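Local coordinates for protein cellulose hydrolase (Bacillus licheniformis, PDB 4YZT) that hydrolyses internal beta-1,4-glucosidic linkages of cellulose, as a tri-modular endoglucanase of glycoside hydrolase family 5 (subfamily 4), at residues P227-Y230 with W234-R237; T238-A243 with K283-D288; I181-G186 with P213-I218; R96-T101 with K149-R154; V44-S49 with D78-S83. All blocks are in the same frame, centred on the assembly; numbering follows the deposited sequence.

In the fold
All five contacts lie in the family 5 catalytic (beta/alpha)8 barrel. Contact 2 is the buried one, purely aromatic and aliphatic packing on helix 280-296; contacts 1, 3, 4 and 5 are at the surface and rely more on charge and hydrogen bonds. Contacts 1 and 2 divide one loop between them and touch where Tyr-230 meets Tyr-286. Contacts 3 and 4 are salt bridges between a barrel helix and the loop before a strand, joined by Lys-149 at the carbonyl of Thr-185. Contact 5 pairs two loops near the bound glycan and reaches contact 4 through the Arg-96 to Glu-47 salt bridge.

Contact 1 (P227-Y230 with W234-R237); sequences PWDY and WWGR
The indole of Trp-228 turns its five-membered edge onto one face of Trp-234, a T-shaped pair with planes at 86° and NE1 of Trp-228 3.5 Å from CH2 of Trp-234. One face of the Trp-235 indole is covered by CE3 of Trp-234, and OD2 of Asp-229 lies at its edge. The guanidinium of Arg-237 has Pro-227 CB over the centre of a face, 3.6 Å from its NH1, and OD2 of Asp-229 at its edge. The Asp-229 carboxylate stands almost upright to that guanidinium, at 83°, and the salt bridge is loose: NH1 of Arg-237 reaches OD1 and OD2 of Asp-229 at 3.1 and 3.3 Å, both weak bonds. Glu-245 is the stronger partner, on NH2. Backbone links tie the type I' turn 234-237 to the helix: Trp-234 N donates to a lone pair of Asp-229 O (2.8 Å), and a water donates to Tyr-230 O and Arg-237 O. Helix 228-231 follows barrel strand 218-224; Trp-228 comes within about 4 Å of a bound glucose, Trp-235 packs edge-to-face with Trp-482 and Trp-484 of the C-terminal region, and Tyr-230 rests on helix 280-296.

Contact 2 (T238-A243 with K283-D288); sequences TTWGSA and KWLYHD
Tyr-286 drives the edge of its ring into one face of Trp-240, a T-shaped pair with planes at 79°; CD2 of Tyr-286 sits over the middle of the indole, 3.7 Å from CD2 of Trp-240. Both side chains leave their backbones with CG anti to N, chi1 -177° in Trp-240 and -176° in Tyr-286. This sends the indole from the loop toward helix 280-296, while the phenol stands out from the helix and crosses the Trp-240 side chain at about a right angle. The far rim of the indole then settles on the helix itself: CZ3 of Trp-240 is 3.7 Å from CA of Tyr-286 and 4.0 Å from CG of Leu-285. The leucine sends CD2 on toward the loop, 3.9 Å from CA of Gly-241. A CB on that glycine would collide with CD2 of Leu-285 and press against the carbonyl O of Trp-240. Two polar links outside the pair fix its ends, Tyr-286 OH to Ser-226 O and Trp-240 N to Ser-282 OG. With a serine in place of Trp-240, the edge of Tyr-286 would probably lose the face it rests on, and a gap is likely to open beside Leu-285 CG and Tyr-286, where the indole packed. Tyr-230, Pro-227 and Met-249 also touch the indole, so it is wedged between helices 243-261 and 280-296. These are consecutive outer helices of the (beta/alpha)8 barrel, and the contact is hydrophobic packing of a connecting loop against that helical layer.

Contact 3 (I181-G186 with P213-I218); sequences IIRSTG and PDDDRI
A side-on, two-nitrogen salt bridge joins Arg-183, near the end of helix 168-184, to Asp-215 in the loop leading into barrel strand 218-224. NE of Arg-183 donates to OD2 of Asp-215 at 2.8 Å and 172°, lying on the syn lone pair, with the oxygen in the guanidinium plane. NH2 of Arg-183 reaches OD1 of Asp-215 at 3.0 Å, again on the syn side but somewhat out of the carboxylate plane, because the two flat groups are twisted by 30°. A weak bond from the same NH2 goes to the carbonyl O of Arg-217, also 3.0 Å. The arginine chain bends at chi2 (-59°), which brings the edge of its guanidinium to the loop. Asp-215 is itself held in an Asx turn: the backbone N of Arg-217 donates to its OD1 at 2.7 Å, meeting the oxygen nearly along its C-O bond. Beyond the pair, NH1 of Arg-183 is taken by the carbonyls of Asn-189 and Arg-192. All three guanidinium nitrogens thus have acceptors, and OD1 has two donors. So many bonds should hold both groups against rotation, and the arginine's charge probably helps keep Asp-215 ionised at this partly exposed site.

Contact 4 (R96-T101 with K149-R154); sequences RVEEVT and KNKSER
Lys-151 and Glu-98 meet in a single salt bridge on the outside of the (beta/alpha)8 barrel, between helix 91-105 and the loop that runs into strand 155-158. NZ of Lys-151 donates to OE2 of Glu-98 at 2.8 Å, coming to the anti side of that oxygen and 15° out of the carboxylate plane. The two chains cross at about a right angle. Glu-98 stretches out from the helix with CG anti to its backbone N (chi1 -178°), whereas Lys-151 bends at chi2 and is straight from there to NZ. Each charge has a second mate in the next shell. OE1 of Glu-98 pairs with Arg-147, its stronger partner, and NZ of Lys-151 also bridges to OD1 of Asp-102, one helical turn on from Glu-98. The cluster therefore alternates in sign, and two acidic groups probably share the lysine's charge. Farther out, Arg-192 donates to the carbonyls of Lys-149, Lys-151 and Ser-152, which probably helps hold the loop. On the helix, Thr-101 folds its hydroxyl back, OG1 lying 2.8 Å from O of Val-97. The loop ends in an ST turn, where the backbone N of Arg-154 donates to OG of Ser-152 at 3.1 Å.

Contact 5 (V44-S49 with D78-S83); sequences VPTEGS and DSHIGS. With EDO (1,2-ethanediol), chain D.
Pro-45, which follows a cis peptide bond, turns its carbonyl O to Ser-79, where a hydroxyl and probably a water share it. Ser-79 has two conformers; in the one described, OG of Ser-79 donates to O of Pro-45 at 2.7 Å from above the carbonyl plane, so this bond may not be permanent. A water lies between the same residues, 2.8 Å from O of Pro-45, and accepts from N of Ser-79 at 2.9 Å. NE2 of His-80 and OG1 of Thr-46 are hydrogen-bonded at 3.2 Å, either able to donate. The hydroxyl lies at the imidazole edge, in the ring plane, and OG1 of Thr-46 gets there by standing anti to the backbone N (chi1 -168°). Trp-93 stacks on the His-80 ring, and ND1 has a weak bond to the carbonyl of Trp-77. Were an alanine to stand in place of His-80, OG1 of Thr-46 would probably be left without its ring partner and Trp-93 without the imidazole it stacks on. The other loop is shaped by a type II turn from Thr-46 to Ser-49; Thr-46 N donates to OG of Ser-49 at 3.1 Å. Ethanediol, probably from the crystallisation liquor, donates through O1 to Val-44 O (2.7 Å). Glu-47 forms a salt bridge with Arg-96 of helix 91-105. Ser-49 touches a bound glucose, which puts this pairing of the loops after barrel strands 34-36 and 70-73 at the rim of the glycan pocket, as in (beta/alpha)8 glycosidases whose strand-end loops form the cleft.

Contact 1 (P227-Y230 with W234-R237)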
# COMPACT_ATOMS: atom_id res chain seq x y z
N PRO A 227 7.52 -1.36 8.51
CA PRO A 227 8.37 -2.55 8.35
C PRO A 227 7.88 -3.42 7.20
O PRO A 227 6.68 -3.67 7.10
CB PRO A 227 8.20 -3.30 9.69
CG PRO A 227 7.42 -2.35 10.60
CD PRO A 227 6.64 -1.47 9.68
N TRP A 228 8.79 -3.85 6.33
CA TRP A 228 8.41 -4.60 5.14
C TRP A 228 7.56 -5.82 5.46
O TRP A 228 6.59 -6.12 4.75
CB TRP A 228 9.65 -5.05 4.38
CG TRP A 228 9.31 -5.85 3.16
CD1 TRP A 228 9.45 -7.19 2.99
CD2 TRP A 228 8.79 -5.33 1.93
NE1 TRP A 228 9.02 -7.56 1.73
CE2 TRP A 228 8.61 -6.43 1.06
CE3 TRP A 228 8.45 -4.05 1.48
CZ2 TRP A 228 8.11 -6.28 -0.23
CZ3 TRP A 228 7.94 -3.91 0.20
CH2 TRP A 228 7.79 -5.02 -0.65
N ASP A 229 7.91 -6.53 6.53
CA ASP A 229 7.21 -7.78 6.83
C ASP A 229 5.83 -7.53 7.45
O ASP A 229 4.95 -8.39 7.37
CB ASP A 229 8.06 -8.72 7.70
CG ASP A 229 8.81 -8.01 8.82
OD1 ASP A 229 8.99 -6.78 8.79
OD2 ASP A 229 9.23 -8.72 9.75
N TYR A 230 5.60 -6.34 8.01
CA TYR A 230 4.24 -6.01 8.42
C TYR A 230 3.41 -5.61 7.19
O TYR A 230 2.30 -6.13 7.01
CB TYR A 230 4.18 -4.88 9.47
CG TYR A 230 2.77 -4.32 9.50
CD1 TYR A 230 1.70 -5.11 9.94
CD2 TYR A 230 2.49 -3.05 8.99
CE1 TYR A 230 0.39 -4.63 9.91
CE2 TYR A 230 1.18 -2.56 8.95
CZ TYR A 230 0.14 -3.35 9.41
OH TYR A 230 -1.15 -2.88 9.37
N TRP A 234 4.61 -10.74 5.95
CA TRP A 234 5.62 -11.79 5.86
C TRP A 234 5.91 -12.36 7.25
O TRP A 234 5.86 -11.64 8.25
CB TRP A 234 6.91 -11.24 5.25
CG TRP A 234 6.92 -11.11 3.75
CD1 TRP A 234 5.84 -11.09 2.91
CD2 TRP A 234 8.08 -11.00 2.91
NE1 TRP A 234 6.26 -10.97 1.60
CE2 TRP A 234 7.63 -10.92 1.58
CE3 TRP A 234 9.46 -10.99 3.16
CZ2 TRP A 234 8.50 -10.81 0.50
CZ3 TRP A 234 10.33 -10.88 2.09
CH2 TRP A 234 9.84 -10.79 0.77
N TRP A 235 6.24 -13.65 7.31
CA TRP A 235 6.72 -14.29 8.52
C TRP A 235 5.83 -14.14 9.75
O TRP A 235 6.32 -14.11 10.88
CB TRP A 235 8.14 -13.78 8.86
CG TRP A 235 9.11 -13.88 7.70
CD1 TRP A 235 9.30 -14.95 6.89
CD2 TRP A 235 10.02 -12.87 7.26
NE1 TRP A 235 10.27 -14.67 5.96
CE2 TRP A 235 10.72 -13.39 6.16
CE3 TRP A 235 10.29 -11.56 7.67
CZ2 TRP A 235 11.69 -12.66 5.47
CZ3 TRP A 235 11.25 -10.84 6.99
CH2 TRP A 235 11.94 -11.39 5.91
N GLY A 236 4.52 -14.04 9.53
CA GLY A 236 3.58 -13.98 10.62
C GLY A 236 3.49 -12.63 11.32
O GLY A 236 2.93 -12.54 12.41
N ARG A 237 4.02 -11.57 10.69
CA ARG A 237 3.96 -10.24 11.30
C ARG A 237 2.61 -9.58 10.98
O ARG A 237 2.52 -8.72 10.10
CB ARG A 237 5.13 -9.35 10.82
CG ARG A 237 5.32 -8.08 11.65
CD ARG A 237 6.63 -7.33 11.33
NE ARG A 237 6.85 -6.22 12.25
CZ ARG A 237 8.04 -5.66 12.47
NH1 ARG A 237 9.12 -6.09 11.82
NH2 ARG A 237 8.16 -4.66 13.36
O HOH W 1 0.70 -8.01 8.22

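Contact 2 (T238-A243 with K283-D288)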
# COMPACT_ATOMS: atom_id res chain seq x y z
N THR A 238 1.59 -9.98 11.72
CA THR A 238 0.21 -9.67 11.37
C THR A 238 -0.34 -8.42 12.06
O THR A 238 -1.46 -8.02 11.77
CB THR A 238 -0.72 -10.84 11.73
OG1 THR A 238 -0.64 -11.09 13.15
CG2 THR A 238 -0.31 -12.11 10.98
N THR A 239 0.41 -7.83 12.99
CA THR A 239 -0.05 -6.60 13.62
C THR A 239 1.04 -5.54 13.68
O THR A 239 2.22 -5.86 13.54
CB THR A 239 -0.56 -6.83 15.07
OG1 THR A 239 0.51 -7.36 15.86
CG2 THR A 239 -1.73 -7.80 15.07
N TRP A 240 0.63 -4.30 13.91
CA TRP A 240 1.57 -3.18 14.03
C TRP A 240 1.02 -2.16 15.02
O TRP A 240 -0.20 -1.95 15.08
CB TRP A 240 1.81 -2.51 12.67
CG TRP A 240 2.81 -1.38 12.69
CD1 TRP A 240 4.15 -1.47 12.44
CD2 TRP A 240 2.55 0.00 12.97
NE1 TRP A 240 4.74 -0.23 12.56
CE2 TRP A 240 3.78 0.70 12.87
CE3 TRP A 240 1.39 0.73 13.29
CZ2 TRP A 240 3.89 2.09 13.08
CZ3 TRP A 240 1.51 2.11 13.52
CH2 TRP A 240 2.75 2.77 13.41
N GLY A 241 1.91 -1.52 15.78
CA GLY A 241 1.52 -0.42 16.65
C GLY A 241 2.09 -0.34 18.06
O GLY A 241 1.54 0.37 18.90
N SER A 242 3.18 -1.05 18.34
CA SER A 242 3.83 -0.90 19.64
C SER A 242 4.39 0.52 19.78
O SER A 242 4.53 1.25 18.79
CB SER A 242 4.95 -1.92 19.82
OG SER A 242 6.04 -1.59 18.97
N ALA A 243 4.68 0.93 21.00
CA ALA A 243 5.26 2.24 21.24
C ALA A 243 6.59 2.37 20.50
O ALA A 243 6.89 3.42 19.92
CB ALA A 243 5.43 2.49 22.73
N LYS A 283 -3.98 -1.82 10.37
CA LYS A 283 -3.95 -1.11 9.10
C LYS A 283 -4.39 0.35 9.24
O LYS A 283 -3.76 1.26 8.68
CB LYS A 283 -4.82 -1.82 8.07
CG LYS A 283 -4.69 -1.26 6.66
CD LYS A 283 -5.96 -1.51 5.85
CE LYS A 283 -6.19 -2.97 5.54
NZ LYS A 283 -7.56 -3.17 4.93
N TRP A 284 -5.46 0.57 10.00
CA TRP A 284 -5.97 1.93 10.20
C TRP A 284 -4.96 2.76 10.98
O TRP A 284 -4.63 3.89 10.60
CB TRP A 284 -7.33 1.90 10.92
CG TRP A 284 -8.42 1.24 10.10
CD1 TRP A 284 -8.33 0.80 8.81
CD2 TRP A 284 -9.76 0.93 10.54
NE1 TRP A 284 -9.53 0.26 8.41
CE2 TRP A 284 -10.42 0.32 9.45
CE3 TRP A 284 -10.46 1.13 11.73
CZ2 TRP A 284 -11.75 -0.11 9.53
CZ3 TRP A 284 -11.79 0.69 11.81
CH2 TRP A 284 -12.42 0.08 10.72
N LEU A 285 -4.46 2.20 12.08
CA LEU A 285 -3.43 2.86 12.89
C LEU A 285 -2.15 3.19 12.10
O LEU A 285 -1.56 4.25 12.26
CB LEU A 285 -3.08 1.99 14.10
CG LEU A 285 -2.11 2.60 15.12
CD1 LEU A 285 -2.71 3.87 15.73
CD2 LEU A 285 -1.78 1.59 16.20
N TYR A 286 -1.71 2.26 11.27
CA TYR A 286 -0.52 2.46 10.44
C TYR A 286 -0.72 3.64 9.49
O TYR A 286 0.13 4.54 9.40
CB TYR A 286 -0.19 1.18 9.66
CG TYR A 286 1.08 1.28 8.85
CD1 TYR A 286 1.06 1.76 7.54
CD2 TYR A 286 2.31 0.92 9.39
CE1 TYR A 286 2.22 1.87 6.80
CE2 TYR A 286 3.47 1.02 8.65
CZ TYR A 286 3.42 1.50 7.37
OH TYR A 286 4.58 1.61 6.62
N HIS A 287 -1.85 3.66 8.78
CA HIS A 287 -2.06 4.72 7.81
C HIS A 287 -2.23 6.08 8.49
O HIS A 287 -1.62 7.06 8.06
CB HIS A 287 -3.26 4.39 6.92
CG HIS A 287 -2.96 3.39 5.85
ND1 HIS A 287 -2.93 2.03 6.09
CD2 HIS A 287 -2.66 3.55 4.54
CE1 HIS A 287 -2.63 1.40 4.97
NE2 HIS A 287 -2.46 2.29 4.01
N ASP A 288 -3.01 6.15 9.56
CA ASP A 288 -3.19 7.42 10.26
C ASP A 288 -1.87 7.93 10.81
O ASP A 288 -1.57 9.12 10.71
CB ASP A 288 -4.20 7.30 11.40
CG ASP A 288 -4.36 8.60 12.16
OD1 ASP A 288 -5.01 9.53 11.62
OD2 ASP A 288 -3.82 8.71 13.27

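Contact 3 (I181-G186 with P213-I218)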
# COMPACT_ATOMS: atom_id res chain seq x y z
N ILE A 181 18.58 18.23 -19.71
CA ILE A 181 17.79 18.00 -20.92
C ILE A 181 16.39 18.61 -20.80
O ILE A 181 15.93 19.30 -21.71
CB ILE A 181 17.70 16.50 -21.22
CG1 ILE A 181 18.99 16.04 -21.89
CG2 ILE A 181 16.47 16.18 -22.08
CD1 ILE A 181 19.20 14.57 -21.82
N ILE A 182 15.73 18.38 -19.67
CA ILE A 182 14.40 18.95 -19.44
C ILE A 182 14.44 20.49 -19.46
O ILE A 182 13.67 21.14 -20.17
CB ILE A 182 13.82 18.44 -18.11
CG1 ILE A 182 13.45 16.96 -18.25
CG2 ILE A 182 12.59 19.26 -17.72
CD1 ILE A 182 13.15 16.21 -16.95
N ARG A 183 15.37 21.07 -18.70
CA ARG A 183 15.50 22.52 -18.66
C ARG A 183 15.79 23.09 -20.05
O ARG A 183 15.25 24.12 -20.43
CB ARG A 183 16.60 22.93 -17.69
CG ARG A 183 16.28 22.59 -16.24
CD ARG A 183 14.99 23.26 -15.77
NE ARG A 183 14.74 22.98 -14.36
CZ ARG A 183 13.57 22.59 -13.86
NH1 ARG A 183 12.50 22.44 -14.65
NH2 ARG A 183 13.48 22.34 -12.55
N SER A 184 16.63 22.40 -20.81
CA SER A 184 17.03 22.90 -22.12
C SER A 184 15.88 23.00 -23.13
O SER A 184 15.97 23.77 -24.07
CB SER A 184 18.15 22.03 -22.70
OG SER A 184 19.39 22.36 -22.08
N THR A 185 14.82 22.23 -22.95
CA THR A 185 13.69 22.34 -23.87
C THR A 185 12.98 23.69 -23.71
O THR A 185 12.24 24.12 -24.59
CB THR A 185 12.67 21.20 -23.69
OG1 THR A 185 12.17 21.18 -22.35
CG2 THR A 185 13.33 19.86 -24.01
N GLY A 186 13.22 24.36 -22.58
CA GLY A 186 12.72 25.72 -22.37
C GLY A 186 11.22 25.86 -22.15
O GLY A 186 10.54 24.90 -21.81
N PRO A 213 20.74 18.27 -7.36
CA PRO A 213 21.20 19.06 -8.51
C PRO A 213 21.12 20.55 -8.19
O PRO A 213 20.32 20.97 -7.35
CB PRO A 213 20.22 18.69 -9.62
CG PRO A 213 19.59 17.39 -9.19
CD PRO A 213 19.61 17.38 -7.69
N ASP A 214 21.96 21.34 -8.85
CA ASP A 214 21.96 22.78 -8.67
C ASP A 214 20.82 23.43 -9.46
O ASP A 214 21.01 23.89 -10.58
CB ASP A 214 23.31 23.36 -9.11
CG ASP A 214 23.50 24.80 -8.68
OD1 ASP A 214 22.80 25.23 -7.73
OD2 ASP A 214 24.35 25.49 -9.28
N ASP A 215 19.65 23.46 -8.85
CA ASP A 215 18.42 23.84 -9.53
C ASP A 215 17.43 24.21 -8.45
O ASP A 215 17.28 23.48 -7.47
CB ASP A 215 17.91 22.68 -10.39
CG ASP A 215 16.69 23.05 -11.23
OD1 ASP A 215 15.61 23.29 -10.66
OD2 ASP A 215 16.82 23.04 -12.48
N ASP A 216 16.75 25.35 -8.59
CA ASP A 216 15.86 25.78 -7.51
C ASP A 216 14.39 25.43 -7.76
O ASP A 216 13.52 25.96 -7.08
CB ASP A 216 16.03 27.28 -7.24
CG ASP A 216 15.82 28.11 -8.47
OD1 ASP A 216 16.23 29.29 -8.46
OD2 ASP A 216 15.26 27.59 -9.46
N ARG A 217 14.13 24.55 -8.72
CA ARG A 217 12.78 24.01 -8.92
C ARG A 217 12.79 22.47 -8.93
O ARG A 217 12.29 21.83 -9.86
CB ARG A 217 12.15 24.56 -10.21
CG ARG A 217 12.06 26.09 -10.27
CD ARG A 217 10.84 26.61 -9.52
NE ARG A 217 9.59 26.23 -10.17
CZ ARG A 217 8.38 26.34 -9.61
NH1 ARG A 217 7.30 25.96 -10.27
NH2 ARG A 217 8.26 26.82 -8.38
N ILE A 218 13.37 21.88 -7.88
CA ILE A 218 13.35 20.42 -7.76
C ILE A 218 12.60 20.01 -6.51
O ILE A 218 12.44 20.79 -5.59
CB ILE A 218 14.76 19.80 -7.71
CG1 ILE A 218 15.61 20.42 -6.60
CG2 ILE A 218 15.48 19.92 -9.06
CD1 ILE A 218 16.95 19.70 -6.39

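Contact 4 (R96-T101 with K149-R154)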
# COMPACT_ATOMS: atom_id res chain seq x y z
N ARG A 96 -1.47 8.02 -26.01
CA ARG A 96 -2.25 7.44 -24.93
C ARG A 96 -1.80 8.01 -23.58
O ARG A 96 -2.63 8.35 -22.74
CB ARG A 96 -2.15 5.91 -24.94
CG ARG A 96 -2.74 5.22 -23.71
CD ARG A 96 -4.26 5.41 -23.57
NE ARG A 96 -4.79 4.69 -22.39
CZ ARG A 96 -6.04 4.81 -21.94
NH1 ARG A 96 -6.90 5.62 -22.53
NH2 ARG A 96 -6.42 4.13 -20.86
N VAL A 97 -0.48 8.13 -23.38
CA VAL A 97 0.02 8.69 -22.13
C VAL A 97 -0.48 10.13 -21.98
O VAL A 97 -0.88 10.54 -20.88
CB VAL A 97 1.56 8.65 -22.04
CG1 VAL A 97 2.04 9.36 -20.77
CG2 VAL A 97 2.07 7.20 -22.06
N GLU A 98 -0.49 10.89 -23.08
CA GLU A 98 -0.99 12.27 -23.02
C GLU A 98 -2.49 12.29 -22.70
O GLU A 98 -2.95 13.11 -21.91
CB GLU A 98 -0.74 13.03 -24.33
CG GLU A 98 -1.23 14.47 -24.23
CD GLU A 98 -0.96 15.34 -25.45
OE1 GLU A 98 -0.50 14.83 -26.49
OE2 GLU A 98 -1.27 16.55 -25.35
N GLU A 99 -3.25 11.40 -23.32
CA GLU A 99 -4.69 11.29 -23.05
C GLU A 99 -4.96 11.07 -21.56
O GLU A 99 -5.77 11.78 -20.95
CB GLU A 99 -5.32 10.16 -23.87
CG GLU A 99 -6.77 9.86 -23.51
CD GLU A 99 -7.42 8.89 -24.48
OE1 GLU A 99 -7.03 7.71 -24.51
OE2 GLU A 99 -8.31 9.33 -25.23
N VAL A 100 -4.27 10.10 -20.97
CA VAL A 100 -4.48 9.79 -19.56
C VAL A 100 -3.97 10.94 -18.69
O VAL A 100 -4.62 11.32 -17.73
CB VAL A 100 -3.79 8.46 -19.15
CG1 VAL A 100 -3.80 8.26 -17.65
CG2 VAL A 100 -4.47 7.29 -19.85
N THR A 101 -2.83 11.52 -19.04
CA THR A 101 -2.30 12.63 -18.26
C THR A 101 -3.28 13.82 -18.30
O THR A 101 -3.52 14.46 -17.28
CB THR A 101 -0.90 13.08 -18.74
OG1 THR A 101 0.01 11.98 -18.65
CG2 THR A 101 -0.37 14.19 -17.85
N LYS A 149 5.80 19.74 -22.69
CA LYS A 149 6.42 21.04 -22.41
C LYS A 149 5.42 22.15 -22.02
O LYS A 149 5.70 22.98 -21.14
CB LYS A 149 7.22 21.48 -23.63
CG LYS A 149 7.77 22.90 -23.53
CD LYS A 149 8.65 23.25 -24.73
CE LYS A 149 9.07 24.71 -24.68
NZ LYS A 149 10.00 25.10 -25.79
N ASN A 150 4.26 22.16 -22.66
CA ASN A 150 3.32 23.26 -22.55
C ASN A 150 2.17 23.02 -21.59
O ASN A 150 1.25 23.84 -21.49
CB ASN A 150 2.77 23.59 -23.93
CG ASN A 150 3.86 24.05 -24.86
OD1 ASN A 150 4.68 24.90 -24.49
ND2 ASN A 150 3.90 23.48 -26.06
N LYS A 151 2.21 21.88 -20.90
CA LYS A 151 1.22 21.55 -19.89
C LYS A 151 1.34 22.46 -18.68
O LYS A 151 2.42 22.99 -18.39
CB LYS A 151 1.36 20.09 -19.47
CG LYS A 151 1.23 19.09 -20.63
CD LYS A 151 -0.17 19.15 -21.27
CE LYS A 151 -0.25 18.15 -22.44
NZ LYS A 151 -1.58 18.17 -23.14
N SER A 152 0.25 22.63 -17.94
CA SER A 152 0.28 23.54 -16.80
C SER A 152 1.28 23.08 -15.74
O SER A 152 1.75 21.92 -15.75
CB SER A 152 -1.11 23.68 -16.18
OG SER A 152 -1.27 22.89 -15.01
N GLU A 153 1.58 23.99 -14.82
CA GLU A 153 2.56 23.77 -13.76
C GLU A 153 2.10 22.73 -12.74
O GLU A 153 2.86 22.37 -11.83
CB GLU A 153 2.86 25.10 -13.05
CG GLU A 153 1.63 25.67 -12.32
CD GLU A 153 1.79 27.13 -11.89
OE1 GLU A 153 2.66 27.44 -11.05
OE2 GLU A 153 1.03 27.98 -12.41
N ARG A 154 0.86 22.26 -12.86
CA ARG A 154 0.38 21.18 -12.00
C ARG A 154 0.91 19.83 -12.46
O ARG A 154 0.73 18.82 -11.78
CB ARG A 154 -1.15 21.15 -11.93
CG ARG A 154 -1.72 22.38 -11.21
CD ARG A 154 -3.17 22.24 -10.77
NE ARG A 154 -3.54 23.45 -10.03
CZ ARG A 154 -4.48 23.52 -9.08
NH1 ARG A 154 -5.19 22.45 -8.73
NH2 ARG A 154 -4.70 24.68 -8.48

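Contact 5 (V44-S49 with D78-S83)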
# COMPACT_ATOMS: atom_id res chain seq x y z
N VAL A 44 3.66 -4.41 -17.92
CA VAL A 44 4.66 -4.95 -18.85
C VAL A 44 4.10 -6.15 -19.59
O VAL A 44 3.69 -7.13 -18.95
CB VAL A 44 5.95 -5.36 -18.08
CG1 VAL A 44 6.92 -6.10 -19.00
CG2 VAL A 44 6.62 -4.15 -17.45
N PRO A 45 4.11 -6.12 -20.93
CA PRO A 45 4.74 -5.11 -21.79
C PRO A 45 3.94 -3.82 -22.03
O PRO A 45 4.51 -2.84 -22.51
CB PRO A 45 4.92 -5.86 -23.12
CG PRO A 45 3.78 -6.86 -23.14
CD PRO A 45 3.63 -7.29 -21.70
N THR A 46 2.65 -3.82 -21.72
CA THR A 46 1.86 -2.64 -22.02
C THR A 46 0.69 -2.45 -21.05
O THR A 46 0.46 -3.28 -20.16
CB THR A 46 1.34 -2.68 -23.48
OG1 THR A 46 0.80 -1.40 -23.83
CG2 THR A 46 0.27 -3.76 -23.66
N GLU A 47 -0.00 -1.33 -21.19
CA GLU A 47 -1.15 -1.04 -20.37
C GLU A 47 -2.20 -2.13 -20.54
O GLU A 47 -2.60 -2.44 -21.67
CB GLU A 47 -1.75 0.32 -20.73
CG GLU A 47 -2.86 0.79 -19.77
CD GLU A 47 -3.58 2.05 -20.25
OE1 GLU A 47 -3.38 2.48 -21.41
OE2 GLU A 47 -4.37 2.63 -19.47
N GLY A 48 -2.61 -2.72 -19.43
CA GLY A 48 -3.61 -3.77 -19.44
C GLY A 48 -2.99 -5.16 -19.37
O GLY A 48 -3.71 -6.16 -19.33
N SER A 49 -1.66 -5.23 -19.37
CA SER A 49 -0.98 -6.53 -19.37
C SER A 49 -1.07 -7.23 -18.01
O SER A 49 -0.97 -8.46 -17.92
CB SER A 49 0.50 -6.38 -19.76
OG SER A 49 0.65 -6.15 -21.15
N ASP A 78 9.43 1.08 -21.88
CA ASP A 78 10.21 -0.01 -22.51
C ASP A 78 9.74 -0.54 -23.88
O ASP A 78 10.40 -0.33 -24.90
CB ASP A 78 10.29 -1.18 -21.52
CG ASP A 78 11.17 -2.32 -22.01
OD1 ASP A 78 12.32 -2.06 -22.43
OD2 ASP A 78 10.70 -3.48 -21.97
N SER A 79 8.61 -1.23 -23.92
CA SER A 79 8.21 -1.92 -25.15
C SER A 79 7.79 -0.94 -26.23
O SER A 79 7.63 -1.32 -27.40
CB SER A 79 7.07 -2.92 -24.88
OG SER A 79 5.81 -2.28 -24.81
N HIS A 80 7.62 0.33 -25.85
CA HIS A 80 7.16 1.35 -26.79
C HIS A 80 8.30 2.23 -27.31
O HIS A 80 8.06 3.18 -28.06
CB HIS A 80 6.09 2.22 -26.11
CG HIS A 80 5.10 1.43 -25.29
ND1 HIS A 80 5.22 1.27 -23.93
CD2 HIS A 80 3.99 0.75 -25.66
CE1 HIS A 80 4.22 0.52 -23.49
NE2 HIS A 80 3.46 0.20 -24.52
N ILE A 81 9.53 1.92 -26.91
CA ILE A 81 10.70 2.66 -27.40
C ILE A 81 11.30 1.99 -28.63
O ILE A 81 11.59 0.80 -28.60
CB ILE A 81 11.80 2.76 -26.31
CG1 ILE A 81 11.24 3.38 -25.03
CG2 ILE A 81 13.01 3.57 -26.84
CD1 ILE A 81 12.22 3.35 -23.86
N GLY A 82 11.49 2.75 -29.70
CA GLY A 82 12.04 2.23 -30.94
C GLY A 82 13.54 1.99 -30.90
O GLY A 82 14.15 1.99 -29.83
N SER A 83 14.14 1.78 -32.08
CA SER A 83 15.55 1.41 -32.18
C SER A 83 16.50 2.59 -32.08
O SER A 83 16.12 3.73 -32.33
CB SER A 83 15.81 0.70 -33.51
OG SER A 83 15.06 -0.49 -33.62
C1 EDO D . 3.35 -10.47 -19.88
O1 EDO D . 2.78 -9.65 -18.85
C2 EDO D . 2.84 -11.90 -19.73
O2 EDO D . 1.40 -11.90 -19.76
O HOH W 2 6.69 -1.31 -21.75